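Local coordinates for aryl acylamidase (bacterium CSBL00001, PDB 4YJ6), which probably hydrolyses the amide bond of N-acylated aryl amines, as an aryl acylamidase of the amidase signature family, at residues Ala168-Ala172 with Asp173-Pro177. Sequence-based numbering, arbitrary orientation.
Sequences AALVA and DGIVP
L170 and I175 meet over the C-terminal end of helix 165-172, where a Schellman motif turns the chain out of the helix and on towards strand 178-183. G174 is the first residue to leave helical backbone angles, with a positive phi of 85° that suits glycine. Three backbone bonds and a weak fourth, from D173 N to L170 O, close the turn. The straighter ones join G174 N to V171 O and I175 N to L170 O, the latter 2.9 Å long, while D173 N reaches A169 O at a more bent angle. The V171 carbonyl is approached from above its plane by G174 N, and R229 NH1 also bonds to this oxygen.

The turn lays I175 beside L170, and their side chains cross at an angle: CD1 of I175 lies 3.7 Å from CD2 of L170. Both CG (L170) and CG1 (I175) stand anti to their own carbonyl carbons, with chi1 -67° in each. In I175 the extended chain (chi2 166°) carries CD1 out to L170, whereas in L170 the extended branch is CD1 and the other methyl, CD2, makes the contact. I175 also brings its CB to 3.5 Å from L170 O, the oxygen its own amide holds. Outside the turn this apolar pair packs against helix 27-45, through D42 on the L170 side and I38 on the I175 side.

V176 packs next through one methyl. Its CG2, set between the backbone N and the carbonyl carbon, touches L170 CB at 4.1 Å and V171 CG2 at 4.2 Å, and the side chain also rests on P80 and L82 of strand 80-84. D173 instead directs its carboxylate away from the turn, where OD2 makes salt bridges to R41 and R493. R229 NH1 bonds V176 O too, bridging it to V171 O, and a nearly straight CA-H...O contact runs from V171 CA to V176 O, 3.5 Å.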
loop_
_atom_site.group_PDB
_atom_site.type_symbol
_atom_site.label_atom_id
_atom_site.label_comp_id
_atom_site.label_asym_id
_atom_site.label_seq_id
_atom_site.Cartn_x
_atom_site.Cartn_y
_atom_site.Cartn_z
ATOM N N ALA A 168 -3.598 -2.591 -5.830
ATOM C CA ALA A 168 -4.093 -3.834 -5.282
ATOM C C ALA A 168 -5.045 -4.538 -6.269
ATOM O O ALA A 168 -5.001 -5.743 -6.387
ATOM C CB ALA A 168 -4.812 -3.599 -3.941
ATOM N N ALA A 169 -5.901 -3.780 -6.945
ATOM C CA ALA A 169 -6.888 -4.368 -7.850
ATOM C C ALA A 169 -6.186 -5.111 -9.005
ATOM O O ALA A 169 -6.541 -6.232 -9.347
ATOM C CB ALA A 169 -7.846 -3.271 -8.399
ATOM N N LEU A 170 -5.150 -4.511 -9.578
ATOM C CA LEU A 170 -4.426 -5.212 -10.635
ATOM C C LEU A 170 -3.795 -6.503 -10.144
ATOM O O LEU A 170 -3.847 -7.523 -10.837
ATOM C CB LEU A 170 -3.336 -4.316 -11.260
ATOM C CG LEU A 170 -3.873 -3.117 -12.036
ATOM C CD1 LEU A 170 -2.674 -2.306 -12.625
ATOM C CD2 LEU A 170 -4.790 -3.570 -13.172
ATOM N N VAL A 171 -3.196 -6.479 -8.948
ATOM C CA VAL A 171 -2.561 -7.667 -8.413
ATOM C C VAL A 171 -3.616 -8.728 -8.059
ATOM O O VAL A 171 -3.406 -9.902 -8.332
ATOM C CB VAL A 171 -1.690 -7.309 -7.175
ATOM C CG1 VAL A 171 -1.133 -8.580 -6.472
ATOM C CG2 VAL A 171 -0.543 -6.366 -7.662
ATOM N N ALA A 172 -4.728 -8.300 -7.462
ATOM C CA ALA A 172 -5.766 -9.241 -7.056
ATOM C C ALA A 172 -6.456 -9.882 -8.254
ATOM O O ALA A 172 -6.994 -10.999 -8.131
ATOM C CB ALA A 172 -6.802 -8.554 -6.147
ATOM N N ASP A 173 -6.408 -9.203 -9.391
ATOM C CA ASP A 173 -7.068 -9.700 -10.610
ATOM C C ASP A 173 -6.071 -10.463 -11.477
ATOM O O ASP A 173 -6.415 -10.899 -12.583
ATOM C CB ASP A 173 -7.699 -8.543 -11.390
ATOM C CG ASP A 173 -8.832 -8.998 -12.322
ATOM O OD1 ASP A 173 -9.630 -9.844 -11.900
ATOM O OD2 ASP A 173 -8.913 -8.505 -13.469
ATOM N N GLY A 174 -4.838 -10.640 -10.990
ATOM C CA GLY A 174 -3.877 -11.485 -11.674
ATOM C C GLY A 174 -3.095 -10.789 -12.801
ATOM O O GLY A 174 -2.326 -11.447 -13.502
ATOM N N ILE A 175 -3.272 -9.473 -12.943
ATOM C CA ILE A 175 -2.827 -8.763 -14.149
ATOM C C ILE A 175 -1.329 -8.481 -14.114
ATOM O O ILE A 175 -0.671 -8.578 -15.138
ATOM C CB ILE A 175 -3.629 -7.483 -14.345
ATOM C CG1 ILE A 175 -5.090 -7.851 -14.669
ATOM C CG2 ILE A 175 -3.071 -6.611 -15.536
ATOM C CD1 ILE A 175 -6.054 -6.704 -14.562
ATOM N N VAL A 176 -0.799 -8.112 -12.949
ATOM C CA VAL A 176 0.636 -8.079 -12.731
ATOM C C VAL A 176 0.903 -8.737 -11.368
ATOM O O VAL A 176 -0.001 -8.757 -10.520
ATOM C CB VAL A 176 1.221 -6.652 -12.699
ATOM C CG1 VAL A 176 1.274 -6.024 -14.147
ATOM C CG2 VAL A 176 0.438 -5.769 -11.715
ATOM N N PRO A 177 2.118 -9.275 -11.165
ATOM C CA PRO A 177 2.367 -10.003 -9.903
ATOM C C PRO A 177 2.737 -9.090 -8.739
ATOM O O PRO A 177 2.627 -9.503 -7.594
ATOM C CB PRO A 177 3.550 -10.925 -10.243
ATOM C CG PRO A 177 4.277 -10.163 -11.373
ATOM C CD PRO A 177 3.193 -9.488 -12.155
#